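Local atomic coordinates of oligoribonuclease (Colwellia psychrerythraea, PDB entry 6A4D), a protein that hydrolyses small RNA, probably as a dimeric exonuclease with an RNase H-like fold that degrades short oligoribonucleotides. Residues Leu93-Val96 with Gln97-Pro101; Ile112-Asp115 with Arg116-Ile119; Ile140-Leu143 with Ala144-Trp147; Ile171-Leu174 with Lys175-Glu179. The protein carries 1 engineered substitution. All coordinates share one frame; numbering follows the deposited sequence.

All four are local contacts along single helices, contact 1 running off the helix end, so none closes a long loop; they follow in series and neither nest nor cross. Contact 1 ends helix 85-99, packed on strands 11-18, 28-36 and 42-50. After strand 107-109, contact 2 lies in helix 112-122, beside the thymine base of the bound nucleotide. Helix 137-147, after strand 134-136, holds contact 3, and helix 163-180 holds contact 4. These last two touch directly, through K141 with E173 and through I140 with L174 and Y177, and both reach the second subunit. Contacts 2, 3 and 4 border the nucleotide; contact 1 stands apart, its centre about 32 Å from that of contact 3.

Contact 1 of 4, residues Leu93-Val96 with Gln97-Pro101; sequences LAFV and QEWVP
Q97 lays its side chain back along L93, one turn earlier near the C-terminal end of helix 85-99. Q97 CB lies 3.4 Å from L93 O, the oxygen that also accepts the backbone hydrogen bond of Q97 N. CG stays beside this oxygen, because it stands anti to the carbonyl carbon of its own residue (chi1 -87°), and the chain then runs extended. Q97 CD reaches the leucine branch, with L93 CG 3.8 Å away. The two ends of the amide part there: Q97 OE1 lies near L93 O, without a hydrogen bond, and beside A94 CA, whereas Q97 NE2 rests 3.7 Å from L93 CG and near L93 CD1. On another side of the helix F95 meets W99, their rings inclined by 52° in an oblique aromatic pair. W99 CD1 sits over one face of the phenyl ring, toward its rim, and W99 NE1 approaches F95 CE1 to 3.6 Å. F95 O lies at the indole edge, in its plane, 3.2 Å from W99 CD1. F95 also packs on I33, I35 and A44. With a serine in its place, W99 would probably lose an apolar neighbour and a gap would open between helix and sheet. V96 O takes bonds from both W99 N and V100 N. W99 packs on strands 28-36 and 42-50, while V96 and V100 reach I12 of strand 11-18.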
# COMPACT_ATOMS: atom_id res chain seq x y z
N LEU A 93 -11.34 8.77 -15.00
CA LEU A 93 -12.43 8.82 -14.06
C LEU A 93 -13.74 8.38 -14.69
O LEU A 93 -14.44 7.54 -14.14
CB LEU A 93 -12.60 10.21 -13.47
CG LEU A 93 -13.67 10.31 -12.39
CD1 LEU A 93 -13.55 9.22 -11.31
CD2 LEU A 93 -13.67 11.71 -11.76
N ALA A 94 -14.04 8.92 -15.87
CA ALA A 94 -15.26 8.54 -16.62
C ALA A 94 -15.28 7.05 -16.92
O ALA A 94 -16.31 6.43 -16.78
CB ALA A 94 -15.34 9.31 -17.91
N PHE A 95 -14.15 6.50 -17.32
CA PHE A 95 -14.03 5.06 -17.54
C PHE A 95 -14.34 4.19 -16.32
O PHE A 95 -15.12 3.25 -16.42
CB PHE A 95 -12.66 4.72 -18.05
CG PHE A 95 -12.43 3.27 -18.24
CD1 PHE A 95 -13.04 2.59 -19.30
CD2 PHE A 95 -11.57 2.55 -17.39
CE1 PHE A 95 -12.81 1.25 -19.51
CE2 PHE A 95 -11.34 1.19 -17.59
CZ PHE A 95 -11.94 0.54 -18.66
N VAL A 96 -13.75 4.51 -15.17
CA VAL A 96 -13.97 3.66 -14.02
C VAL A 96 -15.38 3.87 -13.49
O VAL A 96 -15.92 2.96 -12.87
CB VAL A 96 -12.93 3.84 -12.89
CG1 VAL A 96 -11.59 3.30 -13.37
CG2 VAL A 96 -12.83 5.30 -12.41
N GLN A 97 -15.96 5.06 -13.69
CA GLN A 97 -17.31 5.32 -13.19
C GLN A 97 -18.35 4.49 -13.93
O GLN A 97 -19.40 4.20 -13.38
CB GLN A 97 -17.69 6.78 -13.32
CG GLN A 97 -17.26 7.61 -12.19
CD GLN A 97 -17.27 9.04 -12.55
OE1 GLN A 97 -17.29 9.37 -13.72
NE2 GLN A 97 -17.28 9.90 -11.56
N GLU A 98 -18.05 4.21 -15.17
CA GLU A 98 -18.82 3.32 -15.99
C GLU A 98 -18.83 1.89 -15.46
O GLU A 98 -19.82 1.24 -15.58
CB GLU A 98 -18.27 3.31 -17.42
CG GLU A 98 -19.00 2.37 -18.39
CD GLU A 98 -18.90 2.83 -19.86
OE1 GLU A 98 -18.33 2.10 -20.71
OE2 GLU A 98 -19.40 3.94 -20.19
N TRP A 99 -17.71 1.41 -14.91
CA TRP A 99 -17.58 -0.01 -14.56
C TRP A 99 -17.77 -0.35 -13.12
O TRP A 99 -18.12 -1.53 -12.83
CB TRP A 99 -16.27 -0.56 -15.08
CG TRP A 99 -16.29 -0.62 -16.51
CD1 TRP A 99 -15.89 0.35 -17.39
CD2 TRP A 99 -16.80 -1.69 -17.29
NE1 TRP A 99 -16.07 -0.07 -18.68
CE2 TRP A 99 -16.65 -1.32 -18.65
CE3 TRP A 99 -17.38 -2.92 -16.98
CZ2 TRP A 99 -17.05 -2.14 -19.70
CZ3 TRP A 99 -17.78 -3.76 -18.04
CH2 TRP A 99 -17.61 -3.36 -19.37
N VAL A 100 -17.55 0.60 -12.19
CA VAL A 100 -17.72 0.27 -10.78
C VAL A 100 -18.17 1.43 -9.92
O VAL A 100 -17.76 2.57 -10.13
CB VAL A 100 -16.44 -0.48 -10.24
CG1 VAL A 100 -15.18 0.29 -10.52
CG2 VAL A 100 -16.56 -0.87 -8.77
N PRO A 101 -19.05 1.16 -8.96
CA PRO A 101 -19.51 2.25 -8.08
C PRO A 101 -18.38 2.86 -7.24
O PRO A 101 -17.43 2.15 -6.93
CB PRO A 101 -20.51 1.58 -7.12
CG PRO A 101 -20.88 0.30 -7.74
CD PRO A 101 -19.86 -0.07 -8.80

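Contact 2 of 4, residues Ile112-Asp115 with Arg116-Ile119; sequences IGQD and RRFI. With 9RC (5'-O-[(S)-hydroxy(4-nitrophenoxy)phosphoryl]thymidine), chain C.
R116 N bonds to I112 O at 3.0 Å, R117 N to G113 O at 3.1 Å and I119 N to D115 O, so this part of helix 112-122 keeps the regular i to i+4 spacing of an alpha-helix. The side chains of Q114 and R117, three residues apart, fold together on it. Q114 CG is anti to the backbone N (chi1 175°) and the chain bends at the next bond, which swings the amide along the helix to R117. Q114 OE1 accepts R117 NH1 at 2.8 Å in a fairly straight bond (159°). The oxygen lies in the guanidinium plane, at its edge, although amide and guanidinium planes are 64° apart. NE2 of the same amide bonds to L21 O, so both ends of the group are held and its rotation is fixed. F118 adds an apolar flank, its CE1 3.7 Å from Q114 NE2. R116 leads away from this cluster to a salt bridge with E127 and hydrogen bonds to N134 OD1 and H131 O. On the ligand side Q114 CG makes a van der Waals contact of 3.6 Å with OAJ, the base carbonyl oxygen between the two ring nitrogens of the bound thymidine derivative. The arrangement forms one wall of the nucleotide pocket: a helix following strand 107-109 in the RNase H-like exonuclease fold presents a braced glutamine to the base.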
# COMPACT_ATOMS: atom_id res chain seq x y z
N ILE A 112 1.19 -1.36 -5.34
CA ILE A 112 0.23 -0.38 -5.83
C ILE A 112 0.19 0.92 -4.98
O ILE A 112 -0.19 1.98 -5.51
CB ILE A 112 -1.16 -1.04 -5.97
CG1 ILE A 112 -2.14 -0.21 -6.79
CG2 ILE A 112 -1.77 -1.27 -4.59
CD1 ILE A 112 -1.76 0.03 -8.22
N GLY A 113 0.54 0.82 -3.71
CA GLY A 113 0.70 1.95 -2.77
C GLY A 113 1.62 3.00 -3.38
O GLY A 113 1.37 4.24 -3.28
N GLN A 114 2.67 2.54 -4.05
CA GLN A 114 3.59 3.47 -4.63
C GLN A 114 2.91 4.28 -5.69
O GLN A 114 3.09 5.51 -5.73
CB GLN A 114 4.81 2.77 -5.21
CG GLN A 114 5.79 3.67 -5.96
CD GLN A 114 6.52 4.72 -5.09
OE1 GLN A 114 6.47 4.71 -3.86
NE2 GLN A 114 7.22 5.57 -5.74
N ASP A 115 2.15 3.63 -6.56
CA ASP A 115 1.40 4.37 -7.60
C ASP A 115 0.38 5.33 -6.97
O ASP A 115 0.13 6.38 -7.50
CB ASP A 115 0.61 3.45 -8.54
CG ASP A 115 1.47 2.37 -9.24
OD1 ASP A 115 2.06 1.51 -8.54
OD2 ASP A 115 1.46 2.34 -10.50
N ARG A 116 -0.23 4.93 -5.85
CA ARG A 116 -1.30 5.71 -5.25
C ARG A 116 -0.77 7.03 -4.70
O ARG A 116 -1.50 8.01 -4.63
CB ARG A 116 -1.98 4.87 -4.17
CG ARG A 116 -3.05 5.53 -3.33
CD ARG A 116 -3.91 4.44 -2.69
NE ARG A 116 -5.24 4.98 -2.55
CZ ARG A 116 -6.37 4.32 -2.55
NH1 ARG A 116 -6.44 3.00 -2.61
NH2 ARG A 116 -7.47 5.03 -2.39
N ARG A 117 0.50 7.05 -4.34
CA ARG A 117 1.20 8.30 -4.01
C ARG A 117 1.17 9.36 -5.12
O ARG A 117 0.97 10.56 -4.85
CB ARG A 117 2.66 8.04 -3.69
CG ARG A 117 2.91 7.30 -2.42
CD ARG A 117 4.39 6.91 -2.32
NE ARG A 117 5.26 8.00 -1.82
CZ ARG A 117 6.58 8.05 -1.96
NH1 ARG A 117 7.25 7.10 -2.63
NH2 ARG A 117 7.24 9.08 -1.45
N PHE A 118 1.45 8.94 -6.35
CA PHE A 118 1.46 9.87 -7.45
C PHE A 118 -0.01 10.17 -7.80
O PHE A 118 -0.34 11.29 -8.19
CB PHE A 118 2.14 9.28 -8.68
CG PHE A 118 3.63 9.26 -8.60
CD1 PHE A 118 4.30 8.28 -7.84
CD2 PHE A 118 4.40 10.16 -9.33
CE1 PHE A 118 5.70 8.26 -7.77
CE2 PHE A 118 5.81 10.13 -9.28
CZ PHE A 118 6.45 9.17 -8.51
N ILE A 119 -0.90 9.15 -7.72
CA ILE A 119 -2.31 9.36 -8.08
C ILE A 119 -2.88 10.40 -7.11
O ILE A 119 -3.56 11.35 -7.52
CB ILE A 119 -3.14 8.07 -8.01
CG1 ILE A 119 -2.70 7.07 -9.08
CG2 ILE A 119 -4.64 8.35 -8.15
CD1 ILE A 119 -3.26 7.28 -10.43
OAJ 9RC C . 8.75 1.74 -5.19
CAE 9RC C . 9.82 1.18 -5.42
NAI 9RC C . 10.93 1.50 -4.65
CAL 9RC C . 12.16 0.87 -4.89
OAS 9RC C . 13.12 1.20 -4.18
CAT 9RC C . 12.27 -0.10 -5.90
CAU 9RC C . 13.48 -0.76 -6.16
CAF 9RC C . 11.15 -0.39 -6.65
NAB 9RC C . 9.93 0.27 -6.40
CAA 9RC C . 8.72 -0.00 -7.18
OAC 9RC C . 8.19 -1.27 -6.90
CAD 9RC C . 9.07 -0.07 -8.65
CAH 9RC C . 7.85 -0.67 -9.20
OAK 9RC C . 6.98 0.38 -9.53
CAG 9RC C . 7.31 -1.47 -8.02
CAR 9RC C . 7.41 -2.92 -8.36
OAQ 9RC C . 7.08 -3.62 -7.17
PAP 9RC C . 7.13 -5.19 -7.17
OAO 9RC C . 6.46 -5.60 -5.77
OAN 9RC C . 8.57 -5.55 -7.08
OAM 9RC C . 6.38 -5.47 -8.52
CAV 9RC C . 6.00 -6.52 -9.35
CAW 9RC C . 5.24 -6.22 -10.54
CAY 9RC C . 4.77 -7.28 -11.40
CBA 9RC C . 5.07 -8.64 -11.11
NBB 9RC C . 4.69 -9.76 -11.83
OBD 9RC C . 5.72 -10.98 -12.16
OBC 9RC C . 3.36 -9.91 -12.17
CAZ 9RC C . 5.82 -8.87 -9.95
CAX 9RC C . 6.29 -7.87 -9.07

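Contact 3 of 4, residues Ile140-Leu143 with Ala144-Trp147; sequences IKEL and AKRW. With 9RC (5'-O-[(S)-hydroxy(4-nitrophenoxy)phosphoryl]thymidine), chain C.
E142 meets K145 and R146 in a salt-bridge network of i to i+3 and i to i+4 pairs along helix 137-147. The tight part is at R146, whose NH1 grips E142 twice: it bonds to the carboxylate OE1 at 2.8 Å, nearly straight (170°), and to the backbone O from above the carbonyl plane. Both acceptors lie close to the guanidinium plane. A leucine in place of R146 would probably leave E142 OE1 and the E142 carbonyl without this shared donor and let the carboxylate turn more easily. An apolar contact lies beside it: L143 places CD2 over the six-membered ring of W147, 4.1 Å from its centroid, in a CH-pi contact. That indole bonds through NE1 to S38 O of the second subunit. The looser side belongs to K145 at the margin, with one bond to the carboxylate: its chain runs alongside E142 and bends at chi3 (50°), bringing K145 NZ to the syn side of E142 OE2 at 2.9 Å. K141 lines the ligand pocket, its NZ 3.0 Å from CAZ of the nitrophenyl ring and salt-bridged to E173. E142 OE2 has a second partner, R133 NH1 of the second subunit.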
# COMPACT_ATOMS: atom_id res chain seq x y z
N ILE A 140 1.10 -10.57 -1.38
CA ILE A 140 0.86 -12.03 -1.46
C ILE A 140 2.16 -12.65 -1.90
O ILE A 140 2.51 -13.68 -1.42
CB ILE A 140 -0.28 -12.41 -2.44
CG1 ILE A 140 -1.56 -11.70 -1.99
CG2 ILE A 140 -0.56 -13.94 -2.39
CD1 ILE A 140 -2.44 -11.45 -3.16
N LYS A 141 2.87 -11.95 -2.78
CA LYS A 141 4.24 -12.38 -3.08
C LYS A 141 5.17 -12.52 -1.88
O LYS A 141 5.89 -13.52 -1.75
CB LYS A 141 4.86 -11.47 -4.11
CG LYS A 141 6.03 -12.13 -4.83
CD LYS A 141 7.04 -11.09 -5.25
CE LYS A 141 6.44 -10.02 -6.16
NZ LYS A 141 6.05 -10.57 -7.48
N GLU A 142 5.13 -11.55 -0.98
CA GLU A 142 5.92 -11.67 0.23
C GLU A 142 5.45 -12.80 1.15
O GLU A 142 6.30 -13.43 1.77
CB GLU A 142 5.98 -10.36 0.96
CG GLU A 142 6.77 -9.25 0.20
CD GLU A 142 8.28 -9.56 0.13
OE1 GLU A 142 8.82 -9.98 1.17
OE2 GLU A 142 8.90 -9.43 -0.96
N LEU A 143 4.14 -13.08 1.26
CA LEU A 143 3.68 -14.24 1.98
C LEU A 143 4.13 -15.52 1.31
O LEU A 143 4.53 -16.47 1.99
CB LEU A 143 2.19 -14.22 2.27
CG LEU A 143 1.78 -12.99 3.13
CD1 LEU A 143 0.30 -12.75 3.16
CD2 LEU A 143 2.30 -13.02 4.55
N ALA A 144 4.07 -15.57 -0.02
CA ALA A 144 4.45 -16.81 -0.72
C ALA A 144 5.95 -17.11 -0.52
O ALA A 144 6.32 -18.28 -0.23
CB ALA A 144 4.14 -16.73 -2.19
N LYS A 145 6.80 -16.07 -0.66
CA LYS A 145 8.22 -16.19 -0.32
C LYS A 145 8.51 -16.95 0.97
O LYS A 145 9.38 -17.79 1.03
CB LYS A 145 8.92 -14.84 -0.29
CG LYS A 145 9.09 -14.29 -1.69
CD LYS A 145 9.37 -12.81 -1.72
CE LYS A 145 10.48 -12.46 -0.77
NZ LYS A 145 11.13 -11.22 -1.24
N ARG A 146 7.73 -16.67 1.98
CA ARG A 146 7.97 -17.20 3.30
C ARG A 146 7.20 -18.43 3.61
O ARG A 146 7.65 -19.22 4.38
CB ARG A 146 7.59 -16.15 4.35
CG ARG A 146 8.48 -14.93 4.24
CD ARG A 146 8.10 -13.88 5.28
NE ARG A 146 9.05 -12.75 5.24
CZ ARG A 146 9.21 -11.92 4.22
NH1 ARG A 146 8.52 -12.04 3.09
NH2 ARG A 146 10.10 -10.93 4.32
N TRP A 147 6.01 -18.59 3.05
CA TRP A 147 5.18 -19.68 3.45
C TRP A 147 5.14 -20.74 2.36
O TRP A 147 4.85 -21.88 2.66
CB TRP A 147 3.73 -19.23 3.74
CG TRP A 147 3.53 -18.32 4.90
CD1 TRP A 147 4.46 -17.97 5.81
CD2 TRP A 147 2.31 -17.62 5.27
NE1 TRP A 147 3.91 -17.09 6.72
CE2 TRP A 147 2.60 -16.87 6.40
CE3 TRP A 147 1.06 -17.51 4.70
CZ2 TRP A 147 1.66 -16.08 7.03
CZ3 TRP A 147 0.09 -16.76 5.33
CH2 TRP A 147 0.40 -16.02 6.46
OAJ 9RC C . 8.75 1.74 -5.19
CAE 9RC C . 9.82 1.18 -5.42
NAI 9RC C . 10.93 1.50 -4.65
CAL 9RC C . 12.16 0.87 -4.89
OAS 9RC C . 13.12 1.20 -4.18
CAT 9RC C . 12.27 -0.10 -5.90
CAU 9RC C . 13.48 -0.76 -6.16
CAF 9RC C . 11.15 -0.39 -6.65
NAB 9RC C . 9.93 0.27 -6.40
CAA 9RC C . 8.72 -0.00 -7.18
OAC 9RC C . 8.19 -1.27 -6.90
CAD 9RC C . 9.07 -0.07 -8.65
CAH 9RC C . 7.85 -0.67 -9.20
OAK 9RC C . 6.98 0.38 -9.53
CAG 9RC C . 7.31 -1.47 -8.02
CAR 9RC C . 7.41 -2.92 -8.36
OAQ 9RC C . 7.08 -3.62 -7.17
PAP 9RC C . 7.13 -5.19 -7.17
OAO 9RC C . 6.46 -5.60 -5.77
OAN 9RC C . 8.57 -5.55 -7.08
OAM 9RC C . 6.38 -5.47 -8.52
CAV 9RC C . 6.00 -6.52 -9.35
CAW 9RC C . 5.24 -6.22 -10.54
CAY 9RC C . 4.77 -7.28 -11.40
CBA 9RC C . 5.07 -8.64 -11.11
NBB 9RC C . 4.69 -9.76 -11.83
OBD 9RC C . 5.72 -10.98 -12.16
OBC 9RC C . 3.36 -9.91 -12.17
CAZ 9RC C . 5.82 -8.87 -9.95
CAX 9RC C . 6.29 -7.87 -9.07

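Contact 4 of 4, residues Ile171-Leu174 with Lys175-Glu179; sequences IAEL and KVYRE. With 9RC (5'-O-[(S)-hydroxy(4-nitrophenoxy)phosphoryl]thymidine), chain C.
I171 and K175 begin the contact one helical turn apart, with K175 N bonding to I171 O at 3.0 Å and their side chains lying side by side. I171 CG2 is 4.0 Å from K175 NZ, and the lysine carries its amino group on to L40 O. A172 contributes chiefly its carbonyl oxygen, which accepts V176 N in a regular helical bond. E173 carries the main side-chain contact. With CG anti to the backbone N (chi1 -177°) and an extended chain, its carboxylate reaches across one turn to Y177, and E173 OE2 accepts Y177 OH in a very short bond of 2.5 Å. On the way E173 CG passes 3.5 Å from Y177 CE2. Carboxylate and ring planes stand 63° apart. The backbone grips the same pair, since E173 O accepts Y177 N while lying 3.4 Å above one face of the Y177 ring, toward its rim. OE2 also forms a salt bridge with K141, and OE1 accepts from N110 ND2, so three partners fix the carboxylate. E173 lines the ligand pocket, where E173 OE1 lies 3.1 Å from OBC of the nitro group, a close approach of two oxygens and not a hydrogen bond. L174 ends the segment, its carbonyl oxygen accepting R178 N at 2.7 Å and touching R178 CB. Helix 163-180 thus lies between sheet and dimer partner: I171 and L174 pack on W13 of strand 11-18, L174 and Y177 on I140 of helix 137-147, while R178 makes a cation-pi contact with W147 of the second subunit.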
# COMPACT_ATOMS: atom_id res chain seq x y z
N ILE A 171 -2.33 -9.34 -12.70
CA ILE A 171 -3.60 -10.11 -12.70
C ILE A 171 -3.26 -11.56 -12.80
O ILE A 171 -3.75 -12.39 -12.00
CB ILE A 171 -4.49 -9.68 -13.88
CG1 ILE A 171 -4.94 -8.22 -13.67
CG2 ILE A 171 -5.75 -10.56 -14.05
CD1 ILE A 171 -5.81 -7.68 -14.76
N ALA A 172 -2.36 -11.85 -13.74
CA ALA A 172 -1.98 -13.22 -13.95
C ALA A 172 -1.28 -13.75 -12.73
O ALA A 172 -1.52 -14.89 -12.36
CB ALA A 172 -1.12 -13.38 -15.20
N GLU A 173 -0.44 -12.95 -12.08
CA GLU A 173 0.24 -13.40 -10.88
C GLU A 173 -0.76 -13.79 -9.77
O GLU A 173 -0.59 -14.78 -9.11
CB GLU A 173 1.24 -12.36 -10.36
CG GLU A 173 2.04 -12.81 -9.13
CD GLU A 173 2.94 -11.69 -8.56
OE1 GLU A 173 3.04 -10.62 -9.22
OE2 GLU A 173 3.51 -11.87 -7.45
N LEU A 174 -1.79 -13.00 -9.60
CA LEU A 174 -2.80 -13.20 -8.59
C LEU A 174 -3.67 -14.43 -8.89
O LEU A 174 -4.07 -15.13 -7.97
CB LEU A 174 -3.66 -11.94 -8.39
CG LEU A 174 -4.76 -12.03 -7.33
CD1 LEU A 174 -4.22 -12.27 -5.92
CD2 LEU A 174 -5.64 -10.80 -7.35
N LYS A 175 -3.86 -14.70 -10.16
CA LYS A 175 -4.60 -15.89 -10.64
C LYS A 175 -3.84 -17.15 -10.26
O LYS A 175 -4.37 -18.12 -9.76
CB LYS A 175 -4.76 -15.83 -12.15
CG LYS A 175 -5.95 -15.09 -12.65
CD LYS A 175 -6.29 -15.59 -14.08
CE LYS A 175 -7.61 -15.00 -14.65
NZ LYS A 175 -7.50 -13.82 -15.59
N VAL A 176 -2.54 -17.08 -10.44
CA VAL A 176 -1.69 -18.13 -9.98
C VAL A 176 -1.86 -18.34 -8.49
O VAL A 176 -2.06 -19.51 -8.05
CB VAL A 176 -0.21 -17.89 -10.42
CG1 VAL A 176 0.79 -18.73 -9.65
CG2 VAL A 176 -0.11 -18.12 -11.90
N TYR A 177 -1.75 -17.28 -7.69
CA TYR A 177 -1.93 -17.47 -6.21
C TYR A 177 -3.31 -17.99 -5.87
O TYR A 177 -3.48 -18.83 -5.02
CB TYR A 177 -1.70 -16.16 -5.42
CG TYR A 177 -0.32 -15.57 -5.58
CD1 TYR A 177 0.81 -16.38 -5.57
CD2 TYR A 177 -0.15 -14.20 -5.74
CE1 TYR A 177 2.08 -15.84 -5.71
CE2 TYR A 177 1.11 -13.65 -5.90
CZ TYR A 177 2.22 -14.47 -5.92
OH TYR A 177 3.44 -13.94 -6.09
N ARG A 178 -4.32 -17.45 -6.53
CA ARG A 178 -5.66 -17.96 -6.34
C ARG A 178 -5.75 -19.50 -6.43
O ARG A 178 -6.37 -20.15 -5.59
CB ARG A 178 -6.59 -17.33 -7.37
CG ARG A 178 -8.02 -17.65 -7.04
CD ARG A 178 -8.98 -17.06 -8.03
NE ARG A 178 -10.26 -16.96 -7.36
CZ ARG A 178 -11.42 -16.83 -7.97
NH1 ARG A 178 -12.52 -16.77 -7.23
NH2 ARG A 178 -11.47 -16.74 -9.30
N GLU A 179 -5.12 -20.05 -7.46
CA GLU A 179 -5.09 -21.49 -7.71
C GLU A 179 -4.17 -22.28 -6.78
O GLU A 179 -4.61 -23.31 -6.29
CB GLU A 179 -4.73 -21.75 -9.17
CG GLU A 179 -4.81 -23.21 -9.60
CD GLU A 179 -4.14 -23.47 -10.95
OE1 GLU A 179 -3.89 -22.50 -11.72
OE2 GLU A 179 -3.88 -24.64 -11.25
OAJ 9RC C . 8.75 1.74 -5.19
CAE 9RC C . 9.82 1.18 -5.42
NAI 9RC C . 10.93 1.50 -4.65
CAL 9RC C . 12.16 0.87 -4.89
OAS 9RC C . 13.12 1.20 -4.18
CAT 9RC C . 12.27 -0.10 -5.90
CAU 9RC C . 13.48 -0.76 -6.16
CAF 9RC C . 11.15 -0.39 -6.65
NAB 9RC C . 9.93 0.27 -6.40
CAA 9RC C . 8.72 -0.00 -7.18
OAC 9RC C . 8.19 -1.27 -6.90
CAD 9RC C . 9.07 -0.07 -8.65
CAH 9RC C . 7.85 -0.67 -9.20
OAK 9RC C . 6.98 0.38 -9.53
CAG 9RC C . 7.31 -1.47 -8.02
CAR 9RC C . 7.41 -2.92 -8.36
OAQ 9RC C . 7.08 -3.62 -7.17
PAP 9RC C . 7.13 -5.19 -7.17
OAO 9RC C . 6.46 -5.60 -5.77
OAN 9RC C . 8.57 -5.55 -7.08
OAM 9RC C . 6.38 -5.47 -8.52
CAV 9RC C . 6.00 -6.52 -9.35
CAW 9RC C . 5.24 -6.22 -10.54
CAY 9RC C . 4.77 -7.28 -11.40
CBA 9RC C . 5.07 -8.64 -11.11
NBB 9RC C . 4.69 -9.76 -11.83
OBD 9RC C . 5.72 -10.98 -12.16
OBC 9RC C . 3.36 -9.91 -12.17
CAZ 9RC C . 5.82 -8.87 -9.95
CAX 9RC C . 6.29 -7.87 -9.07